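Local coordinates for transposon Tn7 transposition protein tnsA (Escherichia coli, PDB 1T0F), which cuts the 5' strands at the transposon ends as the endonuclease subunit that forms the Tn7 transposase together with TnsB, at residues Trp181-Lys186 and Leu238-Phe243. Sequence-based numbering, arbitrary orientation.
Sequences WLYSVK and LTANGF
Leu-182 and Ala-240, near the C-terminal ends of helices 173-183 and 230-240, bring the two backbones to a CA to CA distance of 6.0 Å, an approach to which the small methyl of Ala-240 is well suited. The ring of Tyr-183 reaches across to this residue: with CG beside the backbone N and anti to the carbonyl carbon (chi1 -57°), its CE1 lies 3.8 Å from the CB of Ala-240, while its hydroxyl OH donates a 2.7 Å hydrogen bond to the backbone O of Ala-240. The carbonyl O sits at the ring's edge, near its plane, and the donor meets it at a bent C=O...OH angle of 114°, tilted only 16° from the carbonyl plane. Tyrosine thus supplies both apolar ring carbons (CE1, CZ) for the methyl and a donor for a buried carbonyl in the last helical turn. Beside it, the branched tip of Leu-182 crosses the Thr-239 side chain at about a right angle, CD1 lying 3.9 Å from CG2; Thr-239 turns its methyl to the leucine while OG1 bonds back to the O of Ile-235, so a polar residue can be buried here. Phe-246 touches both Leu-182 and Thr-239. Gly-242, with positive phi, is the first residue to leave helical angles, where a CB would jam against the O of Asn-241; its N bonds to the O of Thr-239, and a weak bond joins Phe-243 N to Leu-238 O. The contact therefore joins two helix C-termini within the C-terminal TnsA family region, one of them finished by a Schellman motif.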
loop_
_atom_site.group_PDB
_atom_site.type_symbol
_atom_site.label_atom_id
_atom_site.label_comp_id
_atom_site.label_asym_id
_atom_site.label_seq_id
_atom_site.Cartn_x
_atom_site.Cartn_y
_atom_site.Cartn_z
ATOM N N TRP A 181 10.302 2.091 13.854
ATOM C CA TRP A 181 11.719 1.824 14.032
ATOM C C TRP A 181 12.454 1.753 12.696
ATOM O O TRP A 181 13.515 2.354 12.523
ATOM C CB TRP A 181 11.899 0.512 14.802
ATOM C CG TRP A 181 13.325 0.127 14.963
ATOM C CD1 TRP A 181 14.252 0.716 15.774
ATOM C CD2 TRP A 181 14.014 -0.896 14.237
ATOM N NE1 TRP A 181 15.484 0.122 15.593
ATOM C CE2 TRP A 181 15.362 -0.870 14.655
ATOM C CE3 TRP A 181 13.620 -1.833 13.269
ATOM C CZ2 TRP A 181 16.325 -1.747 14.136
ATOM C CZ3 TRP A 181 14.576 -2.704 12.754
ATOM C CH2 TRP A 181 15.912 -2.654 13.190
ATOM N N LEU A 182 11.880 1.027 11.744
ATOM C CA LEU A 182 12.482 0.860 10.428
ATOM C C LEU A 182 12.539 2.109 9.573
ATOM O O LEU A 182 13.445 2.259 8.760
ATOM C CB LEU A 182 11.726 -0.195 9.626
ATOM C CG LEU A 182 12.152 -1.653 9.673
ATOM C CD1 LEU A 182 11.245 -2.426 8.733
ATOM C CD2 LEU A 182 13.616 -1.797 9.246
ATOM N N TYR A 183 11.564 2.993 9.741
ATOM C CA TYR A 183 11.493 4.195 8.926
ATOM C C TYR A 183 11.456 5.498 9.726
ATOM O O TYR A 183 11.036 6.531 9.208
ATOM C CB TYR A 183 10.260 4.108 8.020
ATOM C CG TYR A 183 10.236 2.888 7.120
ATOM C CD1 TYR A 183 10.824 2.915 5.854
ATOM C CD2 TYR A 183 9.636 1.701 7.540
ATOM C CE1 TYR A 183 10.815 1.788 5.029
ATOM C CE2 TYR A 183 9.622 0.570 6.725
ATOM C CZ TYR A 183 10.212 0.619 5.473
ATOM O OH TYR A 183 10.195 -0.497 4.663
ATOM N N SER A 184 11.895 5.450 10.980
ATOM C CA SER A 184 11.912 6.639 11.828
ATOM C C SER A 184 12.631 7.768 11.101
ATOM O O SER A 184 12.216 8.925 11.160
ATOM C CB SER A 184 12.652 6.349 13.132
ATOM O OG SER A 184 14.007 6.031 12.864
ATOM N N VAL A 185 13.718 7.420 10.423
ATOM C CA VAL A 185 14.504 8.395 9.680
ATOM C C VAL A 185 14.497 8.078 8.186
ATOM O O VAL A 185 14.035 7.016 7.766
ATOM C CB VAL A 185 15.968 8.417 10.168
ATOM C CG1 VAL A 185 16.015 8.739 11.657
ATOM C CG2 VAL A 185 16.628 7.073 9.891
ATOM N N LYS A 186 15.014 9.009 7.393
ATOM C CA LYS A 186 15.089 8.853 5.944
ATOM C C LYS A 186 15.770 7.533 5.567
ATOM O O LYS A 186 16.897 7.265 5.980
ATOM C CB LYS A 186 15.854 10.036 5.333
ATOM C CG LYS A 186 17.321 10.165 5.777
ATOM C CD LYS A 186 17.502 10.311 7.299
ATOM C CE LYS A 186 16.881 11.593 7.862
ATOM N NZ LYS A 186 15.386 11.599 7.846
ATOM N N LEU A 238 18.621 -2.938 4.347
ATOM C CA LEU A 238 18.145 -3.881 3.340
ATOM C C LEU A 238 16.677 -4.238 3.581
ATOM O O LEU A 238 15.919 -4.461 2.634
ATOM C CB LEU A 238 19.012 -5.146 3.351
ATOM C CG LEU A 238 20.439 -4.944 2.821
ATOM C CD1 LEU A 238 21.334 -6.124 3.217
ATOM C CD2 LEU A 238 20.383 -4.773 1.302
ATOM N N THR A 239 16.275 -4.279 4.847
ATOM C CA THR A 239 14.895 -4.606 5.185
ATOM C C THR A 239 13.956 -3.451 4.817
ATOM O O THR A 239 12.886 -3.672 4.258
ATOM C CB THR A 239 14.732 -4.914 6.695
ATOM O OG1 THR A 239 15.559 -6.031 7.051
ATOM C CG2 THR A 239 13.286 -5.272 7.005
ATOM N N ALA A 240 14.367 -2.225 5.127
ATOM C CA ALA A 240 13.550 -1.046 4.826
ATOM C C ALA A 240 13.330 -0.910 3.320
ATOM O O ALA A 240 12.271 -0.460 2.866
ATOM C CB ALA A 240 14.224 0.204 5.372
ATOM N N ASN A 241 14.333 -1.306 2.545
ATOM C CA ASN A 241 14.245 -1.240 1.094
ATOM C C ASN A 241 13.507 -2.429 0.492
ATOM O O ASN A 241 13.259 -2.462 -0.716
ATOM C CB ASN A 241 15.644 -1.117 0.492
ATOM C CG ASN A 241 16.173 0.296 0.561
ATOM O OD1 ASN A 241 15.862 1.121 -0.293
ATOM N ND2 ASN A 241 16.960 0.591 1.593
ATOM N N GLY A 242 13.164 -3.404 1.332
ATOM C CA GLY A 242 12.411 -4.559 0.865
ATOM C C GLY A 242 13.170 -5.810 0.461
ATOM O O GLY A 242 12.548 -6.846 0.203
ATOM N N PHE A 243 14.497 -5.729 0.387
ATOM C CA PHE A 243 15.295 -6.889 -0.001
ATOM C C PHE A 243 15.216 -7.982 1.056
ATOM O O PHE A 243 15.423 -9.158 0.771
ATOM C CB PHE A 243 16.735 -6.460 -0.268
ATOM C CG PHE A 243 16.860 -5.550 -1.449
ATOM C CD1 PHE A 243 16.443 -5.977 -2.704
ATOM C CD2 PHE A 243 17.333 -4.253 -1.302
ATOM C CE1 PHE A 243 16.489 -5.127 -3.801
ATOM C CE2 PHE A 243 17.384 -3.389 -2.396
ATOM C CZ PHE A 243 16.960 -3.830 -3.648
#